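Local coordinates for protein ammonium transporter (Kuenenia stuttgartiensis, PDB 6EU6) that probably senses ammonium at the membrane as the trimeric, transporter-like sensor part of an ammonium sensor histidine kinase, at residues S55-S60 with F130-I135; F65-S70 with Y94-F99. All coordinates share one frame; numbering follows the deposited sequence.

Interaction 1. Residues S55-S60 with F130-I135; sequences SLVFFS and FIVAII
Val-132 and Ala-133 of helix 121-144 meet Val-57 and Phe-58 of helix 40-67 in a small apolar contact between two membrane-spanning helices of the ammonium transporter fold. Locally the two helices run in nearly the same direction, crossing at -17°, with their axes 8.7 Å apart at closest approach. Two valines and an alanine give most of the buried surface, with Phe-58 adding the rest.

Along 130-135, Phe-130 and Ile-131 turn away from helix 40-67. Both rest on Phe-177 of helix 167-185, while Ile-131 also reaches Ala-108 of helix 93-114. Val-132 then carries much of the contact. With CG1 anti to its own backbone N (chi1 -179°), this methyl points at helix 40-67, where it lies 3.7 Å from Val-57 CG1. The same CG1 comes 3.8 Å from Phe-58 CB and reaches the Phe-58 ring at its edge, near the ring plane, rather than over a face; the two side chains cross at about a right angle. Phe-58 also touches Ala-104 of helix 93-114, so this flank of the contact adjoins a third helix.

At Ala-133 the roles are reversed: Val-57 now does the reaching. Its CG1 settles 3.6 Å from Ala-133 CB and stands equally near the Ala-133 amide N, so one methyl packs on side chain and backbone together. Val-57 is only partly buried, and a bound dodecyl maltoside lies about 5 Å from its side chain at nearest atoms, consistent with a site bordering the lipid phase. On the helix 40-67 side, Leu-56 O is shared by two donors of Ser-60: OG binds it at 2.8 Å, tilted 30° from the carbonyl plane, and the amide N approaches from the opposite face of that plane.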
loop_
_atom_site.group_PDB
_atom_site.type_symbol
_atom_site.label_atom_id
_atom_site.label_comp_id
_atom_site.label_asym_id
_atom_site.label_seq_id
_atom_site.Cartn_x
_atom_site.Cartn_y
_atom_site.Cartn_z
ATOM N N SER A 55 -0.496 10.621 17.459
ATOM C CA SER A 55 -1.665 9.802 17.805
ATOM C C SER A 55 -2.033 10.051 19.262
ATOM O O SER A 55 -3.185 10.206 19.586
ATOM C CB SER A 55 -1.371 8.315 17.663
ATOM O OG SER A 55 -1.188 7.885 16.305
ATOM N N LEU A 56 -1.075 9.985 20.144
ATOM C CA LEU A 56 -1.412 10.087 21.565
ATOM C C LEU A 56 -1.825 11.524 21.972
ATOM O O LEU A 56 -2.748 11.716 22.750
ATOM C CB LEU A 56 -0.253 9.639 22.450
ATOM C CG LEU A 56 0.110 8.155 22.407
ATOM C CD1 LEU A 56 1.257 7.930 23.360
ATOM C CD2 LEU A 56 -1.041 7.335 22.837
ATOM N N VAL A 57 -1.161 12.522 21.419
ATOM C CA VAL A 57 -1.475 13.917 21.782
ATOM C C VAL A 57 -2.844 14.272 21.232
ATOM O O VAL A 57 -3.645 14.953 21.872
ATOM C CB VAL A 57 -0.372 14.845 21.281
ATOM C CG1 VAL A 57 -0.792 16.333 21.390
ATOM C CG2 VAL A 57 0.901 14.563 22.016
ATOM N N PHE A 58 -3.164 13.782 20.036
ATOM C CA PHE A 58 -4.423 14.127 19.439
ATOM C C PHE A 58 -5.550 13.373 20.143
ATOM O O PHE A 58 -6.629 13.954 20.350
ATOM C CB PHE A 58 -4.490 13.823 17.942
ATOM C CG PHE A 58 -5.663 14.471 17.235
ATOM C CD1 PHE A 58 -5.701 15.813 17.025
ATOM C CD2 PHE A 58 -6.711 13.740 16.816
ATOM C CE1 PHE A 58 -6.775 16.405 16.379
ATOM C CE2 PHE A 58 -7.797 14.315 16.174
ATOM C CZ PHE A 58 -7.807 15.653 15.925
ATOM N N PHE A 59 -5.303 12.110 20.522
ATOM C CA PHE A 59 -6.260 11.375 21.338
ATOM C C PHE A 59 -6.529 12.134 22.656
ATOM O O PHE A 59 -7.691 12.281 23.072
ATOM C CB PHE A 59 -5.777 9.979 21.624
ATOM C CG PHE A 59 -6.612 9.212 22.623
ATOM C CD1 PHE A 59 -7.772 8.571 22.243
ATOM C CD2 PHE A 59 -6.200 9.088 23.925
ATOM C CE1 PHE A 59 -8.548 7.888 23.176
ATOM C CE2 PHE A 59 -6.963 8.408 24.857
ATOM C CZ PHE A 59 -8.138 7.836 24.493
ATOM N N SER A 60 -5.490 12.635 23.289
ATOM C CA SER A 60 -5.656 13.154 24.661
ATOM C C SER A 60 -6.320 14.534 24.643
ATOM O O SER A 60 -7.318 14.775 25.358
ATOM C CB SER A 60 -4.302 13.284 25.346
ATOM O OG SER A 60 -3.700 12.019 25.397
ATOM N N PHE A 130 3.741 19.988 20.110
ATOM C CA PHE A 130 3.180 21.345 20.160
ATOM C C PHE A 130 2.167 21.619 19.042
ATOM O O PHE A 130 1.073 22.154 19.280
ATOM C CB PHE A 130 4.278 22.376 20.239
ATOM C CG PHE A 130 3.775 23.798 20.443
ATOM C CD1 PHE A 130 3.361 24.256 21.713
ATOM C CD2 PHE A 130 3.766 24.728 19.385
ATOM C CE1 PHE A 130 2.910 25.565 21.876
ATOM C CE2 PHE A 130 3.299 26.028 19.589
ATOM C CZ PHE A 130 2.884 26.434 20.830
ATOM N N ILE A 131 2.485 21.214 17.814
ATOM C CA ILE A 131 1.567 21.439 16.729
ATOM C C ILE A 131 0.280 20.672 16.923
ATOM O O ILE A 131 -0.804 21.218 16.656
ATOM C CB ILE A 131 2.213 21.282 15.336
ATOM C CG1 ILE A 131 1.238 21.852 14.257
ATOM C CG2 ILE A 131 2.528 19.825 15.042
ATOM C CD1 ILE A 131 1.733 21.762 12.845
ATOM N N VAL A 132 0.365 19.442 17.460
ATOM C CA VAL A 132 -0.783 18.619 17.585
ATOM C C VAL A 132 -1.717 18.999 18.781
ATOM O O VAL A 132 -2.941 18.775 18.722
ATOM C CB VAL A 132 -0.398 17.132 17.647
ATOM C CG1 VAL A 132 -1.648 16.268 17.767
ATOM C CG2 VAL A 132 0.299 16.680 16.319
ATOM N N ALA A 133 -1.107 19.533 19.848
ATOM C CA ALA A 133 -1.804 19.938 21.095
ATOM C C ALA A 133 -2.407 21.331 21.012
ATOM O O ALA A 133 -3.435 21.529 21.597
ATOM C CB ALA A 133 -0.843 19.855 22.309
ATOM N N ILE A 134 -1.808 22.233 20.235
ATOM C CA ILE A 134 -2.123 23.685 20.220
ATOM C C ILE A 134 -2.438 24.257 18.844
ATOM O O ILE A 134 -3.597 24.569 18.533
ATOM C CB ILE A 134 -0.994 24.483 20.924
ATOM C CG1 ILE A 134 -1.084 24.137 22.428
ATOM C CG2 ILE A 134 -1.232 25.989 20.801
ATOM C CD1 ILE A 134 0.209 24.138 23.081
ATOM N N ILE A 135 -1.431 24.357 18.013
ATOM C CA ILE A 135 -1.577 25.074 16.721
ATOM C C ILE A 135 -2.657 24.437 15.869
ATOM O O ILE A 135 -3.633 25.104 15.464
ATOM C CB ILE A 135 -0.237 25.168 15.951
ATOM C CG1 ILE A 135 0.797 25.926 16.792
ATOM C CG2 ILE A 135 -0.410 25.783 14.582
ATOM C CD1 ILE A 135 2.145 25.994 16.135
#

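Interaction 2. Residues F65-S70 with Y94-F99; sequences FMFGKS and YSFFFF
Phe-67 and Phe-96 form a T-shaped aromatic pair where the end of helix 40-67 meets the early part of helix 93-114. Their ring planes stand at 75° and their centroids are 5.1 Å apart. Phe-96 supplies the edge: its CE2 sits 4.0 Å above the centre of the Phe-67 ring, and its CZ comes 3.9 Å from Phe-67 CE1. An edge placed in this way turns C-H groups onto the pi cloud below.

The two side chains reach the meeting point by different torsions. Phe-96 has CG anti to its backbone N (chi1 -179°), which holds the ring out from its helix toward Phe-67, whereas Phe-67 has CG anti to its carbonyl carbon (chi1 -70°) and presents a face. The other face of Phe-67 is taken up by Met-66, whose CG lies 3.4 Å above the plane, toward the rim. The ring is thus held between its chain neighbour and Phe-96. Replacing it with an alanine would probably leave the Phe-96 edge without its aromatic face and open a gap beside Met-66.

Phe-96 also stacks on Phe-148 and touches Phe-63 of helix 40-67, so the buried pair is part of a larger group of aromatic rings. A MES molecule, probably from the crystallisation liquor, lies about 5 Å from the Phe-96 side chain. Immediately after Phe-67 the chain leaves the helix at Gly-68 and runs on to the short antiparallel strands 70-71 and 75-76, with Ser-70 OG hydrogen-bonded to His-141 of helix 121-144; across helix 93-114, Phe-98 meets Phe-221 of a neighbouring subunit edge to face.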
loop_
_atom_site.group_PDB
_atom_site.type_symbol
_atom_site.label_atom_id
_atom_site.label_comp_id
_atom_site.label_asym_id
_atom_site.label_seq_id
_atom_site.Cartn_x
_atom_site.Cartn_y
_atom_site.Cartn_z
ATOM N N PHE A 65 -9.984 19.954 21.732
ATOM C CA PHE A 65 -9.793 21.351 21.376
ATOM C C PHE A 65 -10.394 21.665 20.021
ATOM O O PHE A 65 -10.927 22.764 19.810
ATOM C CB PHE A 65 -8.331 21.734 21.333
ATOM C CG PHE A 65 -7.674 21.918 22.673
ATOM C CD1 PHE A 65 -8.391 22.091 23.852
ATOM C CD2 PHE A 65 -6.294 21.976 22.749
ATOM C CE1 PHE A 65 -7.746 22.268 25.081
ATOM C CE2 PHE A 65 -5.643 22.222 23.961
ATOM C CZ PHE A 65 -6.375 22.358 25.161
ATOM N N MET A 66 -10.290 20.720 19.086
ATOM C CA MET A 66 -10.680 20.950 17.711
ATOM C C MET A 66 -12.206 20.804 17.494
ATOM O O MET A 66 -12.835 21.594 16.801
ATOM C CB MET A 66 -9.972 19.930 16.802
ATOM C CG MET A 66 -10.195 20.208 15.305
ATOM S SD MET A 66 -8.761 19.512 14.383
ATOM C CE MET A 66 -9.281 19.805 12.662
ATOM N N PHE A 67 -12.778 19.760 18.065
ATOM C CA PHE A 67 -14.153 19.384 17.762
ATOM C C PHE A 67 -15.122 19.374 18.970
ATOM O O PHE A 67 -16.337 19.184 18.757
ATOM C CB PHE A 67 -14.180 17.988 17.107
ATOM C CG PHE A 67 -13.598 17.987 15.719
ATOM C CD1 PHE A 67 -14.259 18.643 14.647
ATOM C CD2 PHE A 67 -12.396 17.384 15.475
ATOM C CE1 PHE A 67 -13.657 18.679 13.375
ATOM C CE2 PHE A 67 -11.846 17.352 14.207
ATOM C CZ PHE A 67 -12.449 18.034 13.172
ATOM N N GLY A 68 -14.596 19.532 20.187
ATOM C CA GLY A 68 -15.432 19.531 21.360
ATOM C C GLY A 68 -16.272 20.820 21.467
ATOM O O GLY A 68 -16.302 21.679 20.571
ATOM N N LYS A 69 -16.960 20.913 22.591
ATOM C CA LYS A 69 -18.004 21.864 22.726
ATOM C C LYS A 69 -17.335 23.198 22.678
ATOM O O LYS A 69 -16.350 23.474 23.366
ATOM C CB LYS A 69 -18.781 21.573 24.001
ATOM C CG LYS A 69 -19.745 22.660 24.466
ATOM C CD LYS A 69 -20.264 22.285 25.857
ATOM C CE LYS A 69 -20.966 23.428 26.554
ATOM N NZ LYS A 69 -22.260 23.807 25.907
ATOM N N SER A 70 -17.855 24.052 21.812
ATOM C CA SER A 70 -17.181 25.292 21.489
ATOM C C SER A 70 -17.328 26.356 22.586
ATOM O O SER A 70 -18.436 26.661 22.975
ATOM C CB SER A 70 -17.722 25.928 20.197
ATOM O OG SER A 70 -16.956 27.099 19.927
ATOM N N TYR A 94 -16.247 6.879 16.430
ATOM C CA TYR A 94 -14.861 6.472 16.367
ATOM C C TYR A 94 -14.238 6.578 14.988
ATOM O O TYR A 94 -13.098 6.885 14.893
ATOM C CB TYR A 94 -14.690 5.071 16.900
ATOM C CG TYR A 94 -15.126 4.959 18.303
ATOM C CD1 TYR A 94 -14.356 5.456 19.304
ATOM C CD2 TYR A 94 -16.337 4.423 18.614
ATOM C CE1 TYR A 94 -14.763 5.381 20.599
ATOM C CE2 TYR A 94 -16.751 4.337 19.906
ATOM C CZ TYR A 94 -15.960 4.829 20.885
ATOM O OH TYR A 94 -16.365 4.749 22.161
ATOM N N SER A 95 -15.007 6.312 13.953
ATOM C CA SER A 95 -14.519 6.399 12.598
ATOM C C SER A 95 -14.093 7.829 12.295
ATOM O O SER A 95 -13.039 8.058 11.804
ATOM C CB SER A 95 -15.572 5.882 11.644
ATOM O OG SER A 95 -15.934 4.587 12.030
ATOM N N PHE A 96 -14.959 8.772 12.612
ATOM C CA PHE A 96 -14.665 10.192 12.467
ATOM C C PHE A 96 -13.432 10.526 13.275
ATOM O O PHE A 96 -12.559 11.258 12.835
ATOM C CB PHE A 96 -15.821 11.012 12.977
ATOM C CG PHE A 96 -15.611 12.474 12.835
ATOM C CD1 PHE A 96 -15.861 13.122 11.626
ATOM C CD2 PHE A 96 -15.142 13.211 13.897
ATOM C CE1 PHE A 96 -15.685 14.507 11.529
ATOM C CE2 PHE A 96 -14.935 14.589 13.803
ATOM C CZ PHE A 96 -15.230 15.243 12.622
ATOM N N PHE A 97 -13.381 10.049 14.515
ATOM C CA PHE A 97 -12.273 10.348 15.398
ATOM C C PHE A 97 -10.919 9.872 14.794
ATOM O O PHE A 97 -9.936 10.631 14.794
ATOM C CB PHE A 97 -12.492 9.668 16.729
ATOM C CG PHE A 97 -11.581 10.127 17.795
ATOM C CD1 PHE A 97 -10.359 9.548 17.986
ATOM C CD2 PHE A 97 -11.998 11.099 18.689
ATOM C CE1 PHE A 97 -9.508 9.961 18.991
ATOM C CE2 PHE A 97 -11.172 11.477 19.725
ATOM C CZ PHE A 97 -9.900 10.928 19.856
ATOM N N PHE A 98 -10.905 8.661 14.227
ATOM C CA PHE A 98 -9.663 8.143 13.728
ATOM C C PHE A 98 -9.250 8.865 12.451
ATOM O O PHE A 98 -8.057 9.131 12.249
ATOM C CB PHE A 98 -9.749 6.630 13.490
ATOM C CG PHE A 98 -8.437 6.027 13.052
ATOM C CD1 PHE A 98 -7.268 6.211 13.803
ATOM C CD2 PHE A 98 -8.331 5.387 11.840
ATOM C CE1 PHE A 98 -6.037 5.745 13.368
ATOM C CE2 PHE A 98 -7.098 4.898 11.403
ATOM C CZ PHE A 98 -5.958 5.065 12.170
ATOM N N PHE A 99 -10.231 9.118 11.596
ATOM C CA PHE A 99 -10.048 9.950 10.407
ATOM C C PHE A 99 -9.404 11.296 10.720
ATOM O O PHE A 99 -8.381 11.670 10.138
ATOM C CB PHE A 99 -11.363 10.087 9.676
ATOM C CG PHE A 99 -11.249 10.738 8.298
ATOM C CD1 PHE A 99 -10.807 10.028 7.207
ATOM C CD2 PHE A 99 -11.586 12.050 8.113
ATOM C CE1 PHE A 99 -10.726 10.640 5.914
ATOM C CE2 PHE A 99 -11.528 12.650 6.847
ATOM C CZ PHE A 99 -11.059 11.944 5.740
#

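In the fold
Helix 40-67 serves both interactions, whose centres lie 12 Å apart. Along the chain, both segments of interaction 2 fall between those of interaction 1, in the order 55-60, 65-70, 94-99, 130-135. The C-terminal half of helix 40-67 thus packs against both of the next two long helices: 55-60 meets 121-144, and 65-70, at its end, meets 93-114. The segments also touch each other, Phe-59 CD1 lying 3.9 Å from Phe-97 CE1. Both interactions reach the second subunit through residues beside the touching pairs, such as Leu-56 and Phe-98, placing this three-helix region next to the interface of the trimer.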